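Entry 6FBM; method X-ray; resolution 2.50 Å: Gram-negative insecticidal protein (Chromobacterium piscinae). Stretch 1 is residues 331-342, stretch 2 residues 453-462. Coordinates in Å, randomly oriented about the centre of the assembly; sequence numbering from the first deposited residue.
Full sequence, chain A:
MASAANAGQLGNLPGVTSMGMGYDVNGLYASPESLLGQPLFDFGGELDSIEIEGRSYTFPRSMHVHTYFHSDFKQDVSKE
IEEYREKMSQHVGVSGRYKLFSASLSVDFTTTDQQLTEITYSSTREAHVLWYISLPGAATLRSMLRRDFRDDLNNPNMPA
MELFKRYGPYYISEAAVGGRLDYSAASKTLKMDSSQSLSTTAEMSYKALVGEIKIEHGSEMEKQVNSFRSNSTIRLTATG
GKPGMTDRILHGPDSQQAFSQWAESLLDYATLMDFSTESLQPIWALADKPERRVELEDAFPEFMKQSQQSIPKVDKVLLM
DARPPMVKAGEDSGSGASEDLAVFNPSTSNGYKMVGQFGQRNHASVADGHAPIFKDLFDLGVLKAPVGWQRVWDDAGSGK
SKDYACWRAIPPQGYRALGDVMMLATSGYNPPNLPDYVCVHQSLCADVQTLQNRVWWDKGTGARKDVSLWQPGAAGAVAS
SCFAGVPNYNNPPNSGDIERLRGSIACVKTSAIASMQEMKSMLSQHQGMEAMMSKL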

ATOM      1  N   GLU A 331     -57.388  27.894  58.458  1.00 18.57           N
ATOM      2  CA  GLU A 331     -58.384  27.390  59.382  1.00 19.23           C
ATOM      3  C   GLU A 331     -59.752  27.589  58.747  1.00 19.20           C
ATOM      4  O   GLU A 331     -59.925  28.542  57.985  1.00 16.72           O
ATOM      5  CB  GLU A 331     -58.438  28.218  60.650  1.00 21.64           C
ATOM      6  CG  GLU A 331     -57.154  28.540  61.334  1.00 24.98           C
ATOM      7  CD  GLU A 331     -57.332  29.558  62.448  1.00 27.39           C
ATOM      8  OE1 GLU A 331     -57.768  30.700  62.174  1.00 29.37           O
ATOM      9  OE2 GLU A 331     -56.996  29.221  63.595  1.00 33.56           O
ATOM     10  N   ASP A 332     -60.740  26.780  59.154  1.00 19.55           N
ATOM     11  CA  ASP A 332     -62.127  27.014  58.761  1.00 22.21           C
ATOM     12  C   ASP A 332     -62.878  28.055  59.600  1.00 22.14           C
ATOM     13  O   ASP A 332     -64.094  27.964  59.748  1.00 21.05           O
ATOM     14  CB  ASP A 332     -62.906  25.702  58.688  1.00 24.28           C
ATOM     15  CG  ASP A 332     -63.457  25.249  60.028  1.00 26.39           C
ATOM     16  OD1 ASP A 332     -62.714  25.272  61.014  1.00 27.61           O
ATOM     17  OD2 ASP A 332     -64.633  24.848  60.084  1.00 29.28           O
ATOM     18  N   SER A 333     -62.155  29.051  60.120  1.00 24.01           N
ATOM     19  CA  SER A 333     -62.740  30.139  60.910  1.00 25.29           C
ATOM     20  C   SER A 333     -63.631  30.929  59.990  1.00 25.56           C
ATOM     21  O   SER A 333     -63.213  31.318  58.891  1.00 22.99           O
ATOM     22  CB  SER A 333     -61.657  31.073  61.465  1.00 27.29           C
ATOM     23  OG  SER A 333     -60.782  30.389  62.353  1.00 30.65           O
ATOM     24  N   GLY A 334     -64.862  31.154  60.451  1.00 25.96           N
ATOM     25  CA  GLY A 334     -65.886  31.821  59.665  1.00 24.49           C
ATOM     26  C   GLY A 334     -66.717  30.863  58.834  1.00 26.38           C
ATOM     27  O   GLY A 334     -67.667  31.307  58.204  1.00 29.25           O
ATOM     28  N   SER A 335     -66.384  29.565  58.798  1.00 25.25           N
ATOM     29  CA  SER A 335     -67.100  28.649  57.909  1.00 24.40           C
ATOM     30  C   SER A 335     -68.444  28.217  58.455  1.00 25.76           C
ATOM     31  O   SER A 335     -69.261  27.656  57.715  1.00 23.99           O
ATOM     32  CB  SER A 335     -66.282  27.389  57.628  1.00 24.85           C
ATOM     33  OG  SER A 335     -66.324  26.474  58.712  1.00 23.28           O
ATOM     34  N   GLY A 336     -68.663  28.412  59.759  1.00 26.31           N
ATOM     35  CA  GLY A 336     -69.865  27.919  60.419  1.00 24.32           C
ATOM     36  C   GLY A 336     -69.937  26.416  60.580  1.00 24.06           C
ATOM     37  O   GLY A 336     -70.949  25.908  61.053  1.00 25.38           O
ATOM     38  N   ALA A 337     -68.889  25.681  60.218  1.00 24.11           N
ATOM     39  CA  ALA A 337     -68.883  24.238  60.457  1.00 23.15           C
ATOM     40  C   ALA A 337     -68.739  24.022  61.962  1.00 23.03           C
ATOM     41  O   ALA A 337     -68.043  24.774  62.646  1.00 20.66           O
ATOM     42  CB  ALA A 337     -67.755  23.568  59.701  1.00 22.97           C
ATOM     43  N   SER A 338     -69.432  23.008  62.470  1.00 24.05           N
ATOM     44  CA  SER A 338     -69.426  22.714  63.906  1.00 24.02           C
ATOM     45  C   SER A 338     -67.988  22.512  64.313  1.00 22.64           C
ATOM     46  O   SER A 338     -67.485  23.207  65.214  1.00 24.64           O
ATOM     47  CB  SER A 338     -70.258  21.460  64.238  1.00 24.88           C
ATOM     48  OG  SER A 338     -71.527  21.517  63.583  1.00 27.71           O
ATOM     49  N   GLU A 339     -67.314  21.602  63.601  1.00 19.51           N
ATOM     50  CA  GLU A 339     -65.927  21.266  63.908  1.00 17.79           C
ATOM     51  C   GLU A 339     -64.930  22.297  63.399  1.00 17.42           C
ATOM     52  O   GLU A 339     -65.191  23.046  62.446  1.00 18.62           O
ATOM     53  CB  GLU A 339     -65.598  19.881  63.400  1.00 17.24           C
ATOM     54  CG  GLU A 339     -66.445  18.798  64.055  1.00 16.59           C
ATOM     55  CD  GLU A 339     -66.182  17.443  63.459  1.00 15.99           C
ATOM     56  OE1 GLU A 339     -66.482  16.433  64.120  1.00 15.60           O
ATOM     57  OE2 GLU A 339     -65.672  17.379  62.325  1.00 15.35           O
ATOM     58  N   ASP A 340     -63.808  22.369  64.098  1.00 16.74           N
ATOM     59  CA  ASP A 340     -62.691  23.215  63.720  1.00 16.28           C
ATOM     60  C   ASP A 340     -61.808  22.391  62.765  1.00 15.14           C
ATOM     61  O   ASP A 340     -61.659  21.182  62.930  1.00 14.06           O
ATOM     62  CB  ASP A 340     -61.851  23.602  64.951  1.00 17.16           C
ATOM     63  CG  ASP A 340     -62.556  24.550  65.919  1.00 18.00           C
ATOM     64  OD1 ASP A 340     -63.301  25.449  65.481  1.00 17.86           O
ATOM     65  OD2 ASP A 340     -62.284  24.417  67.149  1.00 19.95           O
ATOM     66  N   LEU A 341     -61.219  23.058  61.780  1.00 14.21           N
ATOM     67  CA  LEU A 341     -60.256  22.455  60.868  1.00 13.81           C
ATOM     68  C   LEU A 341     -59.083  23.390  60.730  1.00 13.04           C
ATOM     69  O   LEU A 341     -59.265  24.569  60.477  1.00 12.31           O
ATOM     70  CB  LEU A 341     -60.847  22.272  59.470  1.00 14.00           C
ATOM     71  CG  LEU A 341     -59.921  21.704  58.398  1.00 14.16           C
ATOM     72  CD1 LEU A 341     -59.452  20.312  58.786  1.00 14.42           C
ATOM     73  CD2 LEU A 341     -60.650  21.684  57.069  1.00 14.64           C
ATOM     74  N   ALA A 342     -57.883  22.853  60.901  1.00 12.38           N
ATOM     75  CA  ALA A 342     -56.687  23.543  60.496  1.00 11.87           C
ATOM     76  C   ALA A 342     -55.858  22.569  59.636  1.00 11.57           C
ATOM     77  O   ALA A 342     -55.863  21.337  59.857  1.00 11.68           O
ATOM     78  CB  ALA A 342     -55.916  24.015  61.699  1.00 11.92           C
ATOM     79  N   ASN A 453     -60.037   7.256  60.928  1.00 21.39           N
ATOM     80  CA  ASN A 453     -59.621   8.434  61.721  1.00 19.41           C
ATOM     81  C   ASN A 453     -60.011   9.750  61.098  1.00 17.91           C
ATOM     82  O   ASN A 453     -59.169  10.613  60.865  1.00 17.45           O
ATOM     83  CB  ASN A 453     -58.105   8.407  61.987  1.00 20.03           C
ATOM     84  CG  ASN A 453     -57.676   7.143  62.707  1.00 21.02           C
ATOM     85  OD1 ASN A 453     -58.339   6.707  63.665  1.00 20.42           O
ATOM     86  ND2 ASN A 453     -56.581   6.528  62.235  1.00 21.67           N
ATOM     87  N   ARG A 454     -61.308   9.897  60.829  1.00 17.11           N
ATOM     88  CA  ARG A 454     -61.857  11.125  60.249  1.00 16.42           C
ATOM     89  C   ARG A 454     -61.228  12.349  60.900  1.00 15.75           C
ATOM     90  O   ARG A 454     -61.100  12.414  62.123  1.00 14.63           O
ATOM     91  CB  ARG A 454     -63.365  11.177  60.444  1.00 16.47           C
ATOM     92  CG  ARG A 454     -64.078  12.317  59.717  1.00 17.53           C
ATOM     93  CD  ARG A 454     -65.564  12.254  59.971  1.00 18.40           C
ATOM     94  NE  ARG A 454     -65.858  12.544  61.374  1.00 19.90           N
ATOM     95  CZ  ARG A 454     -65.878  13.753  61.922  1.00 20.59           C
ATOM     96  NH1 ARG A 454     -65.636  14.834  61.185  1.00 21.20           N
ATOM     97  NH2 ARG A 454     -66.156  13.884  63.215  1.00 20.57           N
ATOM     98  N   VAL A 455     -60.815  13.299  60.077  1.00 15.61           N
ATOM     99  CA  VAL A 455     -60.234  14.533  60.571  1.00 15.71           C
ATOM    100  C   VAL A 455     -61.311  15.558  60.839  1.00 15.84           C
ATOM    101  O   VAL A 455     -61.266  16.244  61.860  1.00 15.18           O
ATOM    102  CB  VAL A 455     -59.235  15.119  59.562  1.00 16.11           C
ATOM    103  CG1 VAL A 455     -58.645  16.444  60.075  1.00 16.96           C
ATOM    104  CG2 VAL A 455     -58.127  14.101  59.270  1.00 15.89           C
ATOM    105  N   TRP A 456     -62.277  15.663  59.913  1.00 15.57           N
ATOM    106  CA  TRP A 456     -63.215  16.793  59.861  1.00 15.04           C
ATOM    107  C   TRP A 456     -64.296  16.552  58.796  1.00 16.69           C
ATOM    108  O   TRP A 456     -64.118  15.733  57.900  1.00 17.08           O
ATOM    109  CB  TRP A 456     -62.437  18.049  59.521  1.00 13.97           C
ATOM    110  CG  TRP A 456     -63.193  19.337  59.430  1.00 13.79           C
ATOM    111  CD1 TRP A 456     -63.442  20.192  60.439  1.00 13.11           C
ATOM    112  CD2 TRP A 456     -63.730  19.948  58.248  1.00 13.12           C
ATOM    113  NE1 TRP A 456     -64.105  21.296  59.982  1.00 13.02           N
ATOM    114  CE2 TRP A 456     -64.295  21.172  58.634  1.00 12.80           C
ATOM    115  CE3 TRP A 456     -63.776  19.577  56.904  1.00 13.51           C
ATOM    116  CZ2 TRP A 456     -64.914  22.037  57.731  1.00 12.57           C
ATOM    117  CZ3 TRP A 456     -64.393  20.453  55.999  1.00 13.36           C
ATOM    118  CH2 TRP A 456     -64.949  21.659  56.423  1.00 12.93           C
ATOM    119  N   TRP A 457     -65.432  17.218  58.965  1.00 17.89           N
ATOM    120  CA  TRP A 457     -66.471  17.347  57.944  1.00 19.38           C
ATOM    121  C   TRP A 457     -67.092  18.728  58.081  1.00 20.01           C
ATOM    122  O   TRP A 457     -66.893  19.408  59.090  1.00 20.96           O
ATOM    123  CB  TRP A 457     -67.576  16.268  58.020  1.00 20.60           C
ATOM    124  CG  TRP A 457     -68.063  15.881  59.400  1.00 21.23           C
ATOM    125  CD1 TRP A 457     -68.136  16.675  60.516  1.00 21.70           C
ATOM    126  CD2 TRP A 457     -68.577  14.599  59.795  1.00 23.30           C
ATOM    127  NE1 TRP A 457     -68.621  15.962  61.581  1.00 22.64           N
ATOM    128  CE2 TRP A 457     -68.905  14.685  61.174  1.00 23.46           C
ATOM    129  CE3 TRP A 457     -68.791  13.382  59.123  1.00 22.03           C
ATOM    130  CZ2 TRP A 457     -69.435  13.602  61.889  1.00 22.56           C
ATOM    131  CZ3 TRP A 457     -69.299  12.313  59.833  1.00 22.39           C
ATOM    132  CH2 TRP A 457     -69.612  12.423  61.208  1.00 22.64           C
ATOM    133  N   ASP A 458     -67.846  19.136  57.069  1.00 19.20           N
ATOM    134  CA  ASP A 458     -68.345  20.501  57.001  1.00 18.05           C
ATOM    135  C   ASP A 458     -69.688  20.708  57.665  1.00 18.03           C
ATOM    136  O   ASP A 458     -70.212  21.811  57.626  1.00 18.10           O
ATOM    137  CB  ASP A 458     -68.415  20.965  55.532  1.00 19.20           C
ATOM    138  CG  ASP A 458     -69.627  20.418  54.787  1.00 18.48           C
ATOM    139  OD1 ASP A 458     -69.805  19.191  54.784  1.00 19.89           O
ATOM    140  OD2 ASP A 458     -70.371  21.201  54.194  1.00 17.32           O
ATOM    141  N   LYS A 459     -70.278  19.668  58.267  1.00 19.58           N
ATOM    142  CA  LYS A 459     -71.658  19.791  58.747  1.00 19.08           C
ATOM    143  C   LYS A 459     -71.788  20.901  59.801  1.00 19.01           C
ATOM    144  O   LYS A 459     -70.926  21.062  60.666  1.00 17.77           O
ATOM    145  CB  LYS A 459     -72.257  18.455  59.154  1.00 19.31           C
ATOM    146  CG  LYS A 459     -71.732  17.835  60.420  1.00 19.41           C
ATOM    147  CD  LYS A 459     -71.555  16.304  60.261  1.00 18.71           C
ATOM    148  CE  LYS A 459     -72.786  15.515  59.909  1.00 18.54           C
ATOM    149  NZ  LYS A 459     -72.642  14.076  60.376  1.00 17.55           N
ATOM    150  N   GLY A 460     -72.852  21.689  59.646  1.00 19.76           N
ATOM    151  CA  GLY A 460     -73.010  22.966  60.324  1.00 21.73           C
ATOM    152  C   GLY A 460     -72.822  24.160  59.407  1.00 23.56           C
ATOM    153  O   GLY A 460     -73.424  25.213  59.639  1.00 22.16           O
ATOM    154  N   THR A 461     -71.978  24.014  58.382  1.00 26.07           N
ATOM    155  CA  THR A 461     -71.699  25.110  57.427  1.00 28.34           C
ATOM    156  C   THR A 461     -72.945  25.523  56.618  1.00 26.94           C
ATOM    157  O   THR A 461     -73.146  26.702  56.311  1.00 23.86           O
ATOM    158  CB  THR A 461     -70.496  24.746  56.509  1.00 30.67           C
ATOM    159  OG1 THR A 461     -69.905  25.929  55.940  1.00 38.26           O
ATOM    160  CG2 THR A 461     -70.913  23.819  55.407  1.00 30.52           C
ATOM    161  N   GLY A 462     -73.782  24.524  56.297  1.00 28.35           N
ATOM    162  CA  GLY A 462     -74.971  24.715  55.475  1.00 26.74           C
ATOM    163  C   GLY A 462     -74.654  24.878  54.007  1.00 28.12           C
ATOM    164  O   GLY A 462     -75.236  25.723  53.343  1.00 29.44           O
TER

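The centre of the contact is the indole of Trp 456. Trp 456 is buried, its CA-to-CB bond points toward the other stretch, and 117 Å² of the whole residue is covered by it. With chi1 at -179° (t) and chi2 at 89°, the ring lies beneath Leu 341. There CB of Leu 341 sits 3.5 Å from the centroid of the five-membered ring of Trp 456 and 13° off the ring normal, so the approach is a CH-pi contact over the face. Leu 341, also directed toward its partner, extends its branched end further: its CD1 reaches CG1 of Val 455 at 4.2 Å. Near the six-membered part of the indole, CB of Ala 337 lies 3.8 Å from CZ2 of Trp 456. Ala 337 CB also lies 3.7 Å from Asp 458 O, in a place bordered by both ring and backbone.

The ring edge is polar. Trp 456 NE1 donates a weak hydrogen bond to Glu 339 O (3.2 Å, 154°), which gives the buried indole nitrogen an acceptor close to the ring plane. Asp 332 OD2 is at the same edge, 3.6 Å from Trp 456 NE1. The other carboxylate oxygen, Asp 332 OD1, accepts from Leu 341 N at 2.8 Å, and Asp 332 N donates to Leu 341 O at 3.0 Å; these bonds tie the start of stretch 1 to the residue that covers the ring.

Further out, Glu 339 points toward stretch 2 with chi1 at -62° and chi2 at 175°, and it meets the guanidinium of Arg 454 in a two-pronged salt bridge. Arg 454 NH2 donates to Glu 339 OE1 at 2.7 Å (167°), and Arg 454 NH1 to Glu 339 OE2 at 2.8 Å (179°). Although the CA-to-CB bond of Arg 454 points sideways, its end comes nearer. A weak bond from Trp 457 N to Glu 339 OE2 (3.4 Å, 146°) adds a backbone donor.

At the other end of the contact, the type II turn from Asp 458 to Thr 461 packs against Ser 335 to Ser 338. Ser 338 N donates to Lys 459 O at 3.0 Å and 173°, and Thr 461 OG1 donates to Ser 335 O at 2.6 Å. Gly 460 suits this turn twice over: its backbone angles (107/-31) call for glycine, and an ideal CB would lie 2.6 Å from Ser 338 OG, a clash. In all, 578 Å² is buried, both sides summed.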